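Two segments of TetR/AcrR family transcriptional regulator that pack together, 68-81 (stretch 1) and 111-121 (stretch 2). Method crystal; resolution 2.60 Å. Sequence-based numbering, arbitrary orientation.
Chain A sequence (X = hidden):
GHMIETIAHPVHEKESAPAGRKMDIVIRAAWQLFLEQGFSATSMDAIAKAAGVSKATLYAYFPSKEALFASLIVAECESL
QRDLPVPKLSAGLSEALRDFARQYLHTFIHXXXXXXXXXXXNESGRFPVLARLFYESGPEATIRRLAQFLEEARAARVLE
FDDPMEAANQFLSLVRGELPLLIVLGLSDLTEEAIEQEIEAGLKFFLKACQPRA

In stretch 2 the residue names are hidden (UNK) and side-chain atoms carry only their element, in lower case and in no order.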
# COMPACT_ATOMS: atom_id res chain seq x y z
N LEU A 68 -25.44 6.02 4.99
CA LEU A 68 -25.08 7.16 4.17
C LEU A 68 -23.68 7.00 3.59
O LEU A 68 -23.46 7.22 2.41
CB LEU A 68 -25.07 8.38 5.05
CG LEU A 68 -25.10 9.82 4.67
CD1 LEU A 68 -26.12 10.20 3.67
CD2 LEU A 68 -25.46 10.57 5.95
N PHE A 69 -22.75 6.56 4.42
CA PHE A 69 -21.38 6.37 3.97
C PHE A 69 -21.24 5.21 2.97
O PHE A 69 -20.45 5.27 2.02
CB PHE A 69 -20.47 6.14 5.16
CG PHE A 69 -19.01 6.30 4.84
CD1 PHE A 69 -18.58 7.20 3.90
CD2 PHE A 69 -18.06 5.58 5.52
CE1 PHE A 69 -17.25 7.33 3.60
CE2 PHE A 69 -16.73 5.70 5.23
CZ PHE A 69 -16.32 6.59 4.27
N ALA A 70 -22.03 4.17 3.19
CA ALA A 70 -22.09 3.09 2.25
C ALA A 70 -22.53 3.57 0.87
O ALA A 70 -21.95 3.15 -0.15
CB ALA A 70 -23.01 2.00 2.75
N SER A 71 -23.52 4.45 0.79
CA SER A 71 -23.90 5.02 -0.53
C SER A 71 -22.76 5.80 -1.17
O SER A 71 -22.58 5.76 -2.38
CB SER A 71 -25.08 5.96 -0.39
OG SER A 71 -26.29 5.26 -0.26
N LEU A 72 -22.01 6.53 -0.35
CA LEU A 72 -20.91 7.31 -0.87
C LEU A 72 -19.86 6.40 -1.44
O LEU A 72 -19.37 6.61 -2.55
CB LEU A 72 -20.26 8.11 0.22
CG LEU A 72 -20.98 9.46 0.44
CD1 LEU A 72 -20.71 10.09 1.80
CD2 LEU A 72 -20.58 10.43 -0.67
N ILE A 73 -19.54 5.36 -0.67
CA ILE A 73 -18.60 4.36 -1.12
C ILE A 73 -19.02 3.70 -2.42
O ILE A 73 -18.25 3.68 -3.36
CB ILE A 73 -18.42 3.26 -0.09
CG1 ILE A 73 -17.58 3.79 1.05
CG2 ILE A 73 -17.70 2.06 -0.69
CD1 ILE A 73 -17.60 2.88 2.26
N VAL A 74 -20.22 3.16 -2.47
CA VAL A 74 -20.63 2.47 -3.67
C VAL A 74 -20.60 3.40 -4.87
O VAL A 74 -20.22 3.01 -5.95
CB VAL A 74 -22.02 1.88 -3.48
CG1 VAL A 74 -22.65 1.40 -4.78
CG2 VAL A 74 -21.95 0.75 -2.45
N ALA A 75 -20.98 4.65 -4.66
CA ALA A 75 -21.04 5.61 -5.76
C ALA A 75 -19.65 5.92 -6.29
O ALA A 75 -19.43 5.92 -7.50
CB ALA A 75 -21.72 6.89 -5.29
N GLU A 76 -18.71 6.20 -5.41
CA GLU A 76 -17.36 6.51 -5.86
C GLU A 76 -16.62 5.34 -6.46
O GLU A 76 -15.94 5.48 -7.47
CB GLU A 76 -16.52 7.11 -4.75
CG GLU A 76 -16.61 8.64 -4.70
CD GLU A 76 -15.85 9.36 -5.85
OE1 GLU A 76 -16.32 10.45 -6.28
OE2 GLU A 76 -14.78 8.88 -6.33
N CYS A 77 -16.81 4.16 -5.89
CA CYS A 77 -16.25 2.98 -6.50
C CYS A 77 -16.84 2.66 -7.87
O CYS A 77 -16.08 2.30 -8.75
CB CYS A 77 -16.34 1.79 -5.56
SG CYS A 77 -15.27 1.96 -4.11
N GLU A 78 -18.17 2.77 -8.08
CA GLU A 78 -18.74 2.48 -9.43
C GLU A 78 -18.11 3.42 -10.43
O GLU A 78 -17.86 3.05 -11.58
CB GLU A 78 -20.27 2.58 -9.56
CG GLU A 78 -21.08 1.93 -8.41
CD GLU A 78 -22.37 1.17 -8.80
OE1 GLU A 78 -23.36 1.85 -9.16
OE2 GLU A 78 -22.46 -0.10 -8.65
N SER A 79 -17.87 4.64 -10.00
CA SER A 79 -17.36 5.70 -10.88
C SER A 79 -15.93 5.41 -11.34
O SER A 79 -15.65 5.40 -12.53
CB SER A 79 -17.41 7.03 -10.12
OG SER A 79 -17.09 8.10 -10.98
N LEU A 80 -15.05 5.12 -10.38
CA LEU A 80 -13.65 4.67 -10.68
C LEU A 80 -13.60 3.45 -11.59
O LEU A 80 -12.79 3.38 -12.50
CB LEU A 80 -12.84 4.44 -9.39
CG LEU A 80 -12.60 5.77 -8.64
CD1 LEU A 80 -12.23 5.57 -7.16
CD2 LEU A 80 -11.55 6.60 -9.37
N GLN A 81 -14.54 2.54 -11.41
CA GLN A 81 -14.61 1.35 -12.27
C GLN A 81 -14.95 1.62 -13.74
O GLN A 81 -14.52 0.87 -14.62
CB GLN A 81 -15.58 0.35 -11.66
CG GLN A 81 -15.07 -0.29 -10.40
CD GLN A 81 -14.00 -1.31 -10.71
OE1 GLN A 81 -14.19 -2.22 -11.53
NE2 GLN A 81 -12.84 -1.16 -10.07
N UNK A 111 -4.15 10.22 -7.10
CA UNK A 111 -4.63 10.07 -5.74
C UNK A 111 -6.13 10.12 -5.65
O UNK A 111 -6.68 10.83 -4.81
c UNK A 111 0.19 12.70 -2.99
n UNK A 111 -0.62 12.36 -3.99
n UNK A 111 1.48 12.91 -3.24
c UNK A 111 -2.03 12.09 -3.83
c UNK A 111 -2.50 11.21 -4.94
n UNK A 111 -0.29 12.81 -1.74
c UNK A 111 -4.01 11.14 -4.86
N UNK A 112 -6.79 9.34 -6.48
CA UNK A 112 -8.24 9.32 -6.50
C UNK A 112 -8.87 8.42 -5.41
O UNK A 112 -10.06 8.48 -5.23
c UNK A 112 -8.48 10.06 -11.64
c UNK A 112 -8.21 9.77 -9.07
n UNK A 112 -8.12 11.49 -11.91
c UNK A 112 -9.13 9.69 -10.29
c UNK A 112 -8.73 8.90 -7.91
N UNK A 113 -8.08 7.65 -4.66
CA UNK A 113 -8.56 6.66 -3.68
C UNK A 113 -8.34 7.22 -2.27
O UNK A 113 -8.88 6.72 -1.27
c UNK A 113 -8.68 4.23 -4.59
o UNK A 113 -9.92 4.39 -4.76
o UNK A 113 -8.11 3.19 -4.94
c UNK A 113 -7.82 5.30 -3.88
N UNK A 114 -7.57 8.31 -2.19
CA UNK A 114 -6.84 8.62 -0.97
C UNK A 114 -7.69 9.18 0.17
O UNK A 114 -7.57 8.72 1.31
c UNK A 114 -5.66 9.55 -1.25
c UNK A 114 -4.68 8.87 -2.18
c UNK A 114 -4.96 9.96 0.03
N UNK A 115 -8.58 10.11 -0.15
CA UNK A 115 -9.52 10.62 0.82
C UNK A 115 -10.32 9.50 1.47
O UNK A 115 -10.45 9.44 2.71
c UNK A 115 -10.45 11.59 0.15
N UNK A 116 -10.87 8.60 0.66
CA UNK A 116 -11.65 7.47 1.20
C UNK A 116 -10.87 6.62 2.14
O UNK A 116 -11.34 6.23 3.22
c UNK A 116 -12.18 6.57 0.10
c UNK A 116 -15.91 6.87 0.16
c UNK A 116 -13.57 6.91 -0.31
c UNK A 116 -15.08 7.93 -1.81
c UNK A 116 -13.80 7.61 -1.46
c UNK A 116 -16.14 7.56 -0.99
c UNK A 116 -14.64 6.55 0.49
N UNK A 117 -9.66 6.31 1.71
CA UNK A 117 -8.84 5.43 2.50
C UNK A 117 -8.47 6.14 3.80
O UNK A 117 -8.37 5.51 4.86
c UNK A 117 -7.97 4.19 0.52
c UNK A 117 -7.58 5.03 1.73
c UNK A 117 -6.61 4.29 2.63
N UNK A 118 -8.25 7.44 3.71
CA UNK A 118 -7.91 8.18 4.88
C UNK A 118 -9.05 8.09 5.87
O UNK A 118 -8.85 7.78 7.03
c UNK A 118 -5.01 12.31 3.11
c UNK A 118 -6.36 11.61 5.09
n UNK A 118 -3.80 12.33 2.55
n UNK A 118 -5.13 11.74 4.31
c UNK A 118 -6.54 10.14 5.40
n UNK A 118 -6.07 12.89 2.51
c UNK A 118 -7.65 9.63 4.55
N UNK A 119 -10.24 8.38 5.39
CA UNK A 119 -11.41 8.37 6.24
C UNK A 119 -11.64 7.03 6.90
O UNK A 119 -11.89 6.99 8.10
c UNK A 119 -13.61 10.63 4.05
c UNK A 119 -13.90 8.51 6.32
c UNK A 119 -12.67 8.76 5.47
c UNK A 119 -12.61 10.23 5.11
N UNK A 120 -11.52 5.94 6.15
CA UNK A 120 -11.70 4.62 6.72
C UNK A 120 -10.57 4.20 7.69
O UNK A 120 -10.81 3.63 8.77
c UNK A 120 -11.85 3.58 5.62
c UNK A 120 -13.12 3.86 4.87
c UNK A 120 -13.13 3.29 3.46
c UNK A 120 -11.91 2.18 6.24
N UNK A 121 -9.33 4.48 7.30
CA UNK A 121 -8.19 4.12 8.11
C UNK A 121 -8.22 4.84 9.45
O UNK A 121 -7.74 4.30 10.45
c UNK A 121 -6.91 4.47 7.39

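Position 111 carries three carbons, a nitrogen, and then a carbon bearing two more nitrogens, a guanidinium on a long stalk. It lies beyond reach of stretch 1 and is exposed, as suits a charged group: R111.

Position 112 has four carbons in a row ending in nitrogen. Its CA-to-CB bond points toward stretch 1, and its CB lies 3.9 Å from L80 CD2, while the end of the chain leads away. This is K112, whose aliphatic base can pack against leucine while the amine is carried away from stretch 1.

At 113 there are two carbons, the second carrying two oxygens, one of which touches a methyl group of L80. The residue is D113, with OD1 3.5 Å from L80 CD1. It is partly exposed, just before the helix that begins at 114, so aspartate can touch leucine without full burial.

Position 114 shows one carbon bearing two others, and 115 a single carbon; both are out of reach of stretch 1. They are V114 and A115, modest apolar side chains that a partly exposed stretch of helix tolerates.

Position 116 has one carbon followed by a ring of six carbons, with no oxygen on the ring. Its CA-to-CB bond points toward stretch 1, and the side chain sits as a knob among F69, L72, I73 and E76. This is F116. Its CE1 lies 3.6 Å from I73 CG1 and 3.7 Å from F69 CE1, whereas E76 CG meets the ring edge, 3.3 Å from F116 CE2. A flat, apolar side chain fills this hole, and the methylene of E76 serves as part of its wall.

Position 117 is again a three-carbon fork and 118 repeats the guanidinium pattern, both out of reach: V117, partly exposed, and R118, its charge suited to an exposed site.

Positions 119 and 120 each have four carbons, forked at the first, one arm two carbons long, and both touch the F69 ring, 120 at its edge. They are I119, with CG2 3.7 Å from F69 CZ, and I120, with CG1 4.1 Å from F69 CE2. Both are buried, where branched hydrocarbon is at home. Position 121, a single carbon, is buried without contact to stretch 1: A121, small and apolar.

The two helices run roughly antiparallel, at 150°, with axes 11.9 Å apart at closest approach. No hydrogen bond crosses between the stretches; mainly side-chain packing makes the contact. F116 gives the largest buried area, and its ring meets that of F69 rim to rim, planes 14° apart and centroids separated by 6.0 Å. The isoleucines extend this apolar patch around F69, while L80 packs against K112 and D113 at the other end.

Stretch 2 111-121: RKDVAFVRIIA
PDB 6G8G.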